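Local coordinates for protein WlaRA, TDP-fucose-3,4-ketoisomerase (Campylobacter jejuni subsp. jejuni 81116, PDB 5TPV) that belongs to the cupin-type beta-barrel proteins of the WxcM-like family and binds thymidine-5'-diphosphate between the two subunits of a dimer, at residues Leu6-Ile11 and Asn19-Asp24. Residues are numbered along the deposited sequence; the frame is centred on the assembly and turned at random.
Sequences LKFKTI and NVHQKD. With TYD (thymidine-5'-diphosphate), chain D.
His-21 drives the edge of its imidazole into the face of Phe-8. CE1 of His-21 sits over the middle of the phenyl ring, 3.4 Å above its plane. The two planes stand 81° apart, a T-shaped stack with ring centroids 4.6 Å from each other. In both residues CG lies anti to the carbonyl carbon (chi1 -63° in Phe-8, -56° in His-21), which swings both rings to the same side of the hairpin, where they meet. Both imidazole nitrogens are hydrogen-bonded: ND1 to the backbone O of Asn-26, NE2 to the OH of Tyr-36 of the second subunit. These bonds fix the rotation of the ring that Phe-8 receives.

The amide of Asn-19 runs beside Thr-10, both side chains pointing the same way. OD1 of Asn-19 lies 3.2 Å from CG2 of Thr-10 and accepts a hydrogen bond from the OH of Tyr-38 of the second subunit. The OG1 of Thr-10 pairs instead with Asn-12. On the Phe-8 side, ND2 of Asn-19 comes obliquely to the ring, 3.9 Å from CD2.

The backbones are bridged by a water, which donates to Lys-9 O and accepts from Val-20 N at 3.0 Å. Next to it, CD1 of Ile-11 and CG2 of Val-20 meet at 4.3 Å. Both residues also line the pocket of thymidine-5'-diphosphate: CD1 of Ile-11 is 3.4 Å from ligand O2, and Val-20 packs its two methyls against the base.

The contact lies in the hairpin of strands 3-13 and 16-21. Strand 3-13 continues the sheet to strand 85-89, and Phe-8 and His-21 both rest on Ile-59 of strand 56-62. Beyond residues 19-21, an antiparallel strand of the second subunit carries the sheet across the interface.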
loop_
_atom_site.group_PDB
_atom_site.type_symbol
_atom_site.label_atom_id
_atom_site.label_comp_id
_atom_site.label_asym_id
_atom_site.label_seq_id
_atom_site.Cartn_x
_atom_site.Cartn_y
_atom_site.Cartn_z
ATOM N N LEU B 6 4.888 5.310 14.443
ATOM C CA LEU B 6 5.783 5.985 13.515
ATOM C C LEU B 6 5.256 7.318 13.047
ATOM O O LEU B 6 4.054 7.550 12.959
ATOM C CB LEU B 6 6.102 5.100 12.327
ATOM C CG LEU B 6 6.709 3.786 12.793
ATOM C CD1 LEU B 6 6.802 2.881 11.602
ATOM C CD2 LEU B 6 8.078 3.897 13.465
ATOM N N LYS B 7 6.181 8.254 12.897
ATOM C CA LYS B 7 5.945 9.509 12.191
ATOM C C LYS B 7 6.670 9.362 10.851
ATOM O O LYS B 7 7.889 9.185 10.827
ATOM C CB LYS B 7 6.514 10.680 12.982
ATOM C CG LYS B 7 6.403 12.014 12.232
ATOM C CD LYS B 7 4.986 12.569 12.277
ATOM C CE LYS B 7 4.809 13.727 11.313
ATOM N NZ LYS B 7 3.662 14.593 11.718
ATOM N N PHE B 8 5.934 9.409 9.741
ATOM C CA PHE B 8 6.535 9.179 8.425
ATOM C C PHE B 8 7.307 10.385 7.902
ATOM O O PHE B 8 6.956 11.537 8.156
ATOM C CB PHE B 8 5.456 8.747 7.435
ATOM C CG PHE B 8 4.789 7.431 7.794
ATOM C CD1 PHE B 8 5.511 6.369 8.330
ATOM C CD2 PHE B 8 3.424 7.257 7.569
ATOM C CE1 PHE B 8 4.883 5.158 8.650
ATOM C CE2 PHE B 8 2.801 6.064 7.883
ATOM C CZ PHE B 8 3.519 5.024 8.399
ATOM N N LYS B 9 8.416 10.122 7.239
ATOM C CA LYS B 9 9.083 11.161 6.470
ATOM C C LYS B 9 8.338 11.266 5.125
ATOM O O LYS B 9 8.246 10.262 4.404
ATOM C CB LYS B 9 10.572 10.845 6.255
ATOM C CG LYS B 9 11.306 11.825 5.318
ATOM C CD LYS B 9 12.508 12.576 5.921
ATOM C CE LYS B 9 12.536 14.087 5.645
ATOM N NZ LYS B 9 12.038 14.467 4.287
ATOM N N THR B 10 7.817 12.463 4.835
ATOM C CA THR B 10 7.134 12.792 3.575
ATOM C C THR B 10 8.013 13.570 2.604
ATOM O O THR B 10 8.851 14.392 3.025
ATOM C CB THR B 10 5.841 13.561 3.835
ATOM O OG1 THR B 10 6.131 14.865 4.348
ATOM C CG2 THR B 10 4.953 12.830 4.825
ATOM N N ILE B 11 7.832 13.308 1.312
ATOM C CA ILE B 11 8.464 14.084 0.248
ATOM C C ILE B 11 7.494 15.084 -0.393
ATOM O O ILE B 11 6.576 14.731 -1.171
ATOM C CB ILE B 11 9.096 13.175 -0.808
ATOM C CG1 ILE B 11 10.098 12.223 -0.164
ATOM C CG2 ILE B 11 9.873 14.003 -1.830
ATOM C CD1 ILE B 11 10.489 11.042 -1.024
ATOM N N ASN B 19 4.430 9.702 0.140
ATOM C CA ASN B 19 4.902 8.856 1.269
ATOM C C ASN B 19 5.405 7.551 0.747
ATOM O O ASN B 19 4.612 6.774 0.193
ATOM C CB ASN B 19 3.809 8.436 2.263
ATOM C CG ASN B 19 3.371 9.544 3.186
ATOM O OD1 ASN B 19 3.539 10.715 2.876
ATOM N ND2 ASN B 19 2.692 9.185 4.269
ATOM N N VAL B 20 6.681 7.269 0.977
ATOM C CA VAL B 20 7.263 6.023 0.465
ATOM C C VAL B 20 7.436 4.980 1.566
ATOM O O VAL B 20 7.828 5.310 2.694
ATOM C CB VAL B 20 8.636 6.287 -0.227
ATOM C CG1 VAL B 20 9.207 5.030 -0.824
ATOM C CG2 VAL B 20 8.495 7.294 -1.368
ATOM N N HIS B 21 7.177 3.721 1.236
ATOM C CA HIS B 21 7.400 2.632 2.182
ATOM C C HIS B 21 8.096 1.482 1.499
ATOM O O HIS B 21 7.626 0.880 0.511
ATOM C CB HIS B 21 6.107 2.123 2.822
ATOM C CG HIS B 21 5.327 3.179 3.508
ATOM N ND1 HIS B 21 5.513 3.507 4.828
ATOM C CD2 HIS B 21 4.341 3.985 3.059
ATOM C CE1 HIS B 21 4.715 4.500 5.154
ATOM N NE2 HIS B 21 3.969 4.791 4.107
ATOM N N GLN B 22 9.248 1.144 2.076
ATOM C CA GLN B 22 10.005 -0.052 1.725
ATOM C C GLN B 22 10.958 -0.383 2.894
ATOM O O GLN B 22 11.078 0.409 3.827
ATOM C CB GLN B 22 10.828 0.175 0.470
ATOM C CG GLN B 22 11.880 1.259 0.638
ATOM C CD GLN B 22 12.779 1.387 -0.590
ATOM O OE1 GLN B 22 12.312 1.400 -1.737
ATOM N NE2 GLN B 22 14.075 1.492 -0.355
ATOM N N LYS B 23 11.618 -1.526 2.842
ATOM C CA LYS B 23 12.646 -1.839 3.863
ATOM C C LYS B 23 13.523 -0.595 4.135
ATOM O O LYS B 23 14.079 0.007 3.221
ATOM C CB LYS B 23 13.466 -2.991 3.353
ATOM C CG LYS B 23 14.537 -3.504 4.308
ATOM C CD LYS B 23 14.001 -4.109 5.592
ATOM C CE LYS B 23 15.149 -4.244 6.589
ATOM N NZ LYS B 23 15.277 -5.662 7.003
ATOM N N ASP B 24 13.456 -0.125 5.367
ATOM C CA ASP B 24 14.256 0.952 5.934
ATOM C C ASP B 24 13.917 2.345 5.475
ATOM O O ASP B 24 14.624 3.308 5.808
ATOM C CB ASP B 24 15.768 0.646 5.927
ATOM C CG ASP B 24 16.123 -0.490 6.923
ATOM O OD1 ASP B 24 15.620 -0.527 8.075
ATOM O OD2 ASP B 24 16.827 -1.432 6.528
HETATM P PA TYD D . 9.724 10.983 -8.864
HETATM O O1A TYD D . 9.380 9.556 -9.223
HETATM O O2A TYD D . 10.906 11.659 -9.516
HETATM O O3A TYD D . 8.420 11.894 -9.114
HETATM P PB TYD D . 7.002 11.214 -9.458
HETATM O O1B TYD D . 7.323 10.244 -10.570
HETATM O O2B TYD D . 6.133 12.377 -9.874
HETATM O O3B TYD D . 6.588 10.559 -8.162
HETATM O "O5'" TYD D . 9.911 11.068 -7.267
HETATM C "C5'" TYD D . 9.643 12.282 -6.571
HETATM C "C4'" TYD D . 10.787 12.583 -5.611
HETATM O "O4'" TYD D . 10.650 11.784 -4.432
HETATM C "C3'" TYD D . 12.132 12.257 -6.240
HETATM O "O3'" TYD D . 12.946 13.432 -6.293
HETATM C "C2'" TYD D . 12.782 11.216 -5.347
HETATM C "C1'" TYD D . 11.797 10.957 -4.216
HETATM N N1 TYD D . 11.398 9.548 -4.220
HETATM C C2 TYD D . 12.010 8.648 -3.319
HETATM O O2 TYD D . 12.883 9.069 -2.532
HETATM N N3 TYD D . 11.672 7.351 -3.292
HETATM C C4 TYD D . 10.741 6.873 -4.122
HETATM O O4 TYD D . 10.428 5.663 -4.094
HETATM C C5 TYD D . 10.083 7.796 -5.079
HETATM C C5M TYD D . 9.028 7.296 -6.030
HETATM C C6 TYD D . 10.458 9.132 -5.078
HETATM O O HOH W 1 8.265 9.539 2.035
#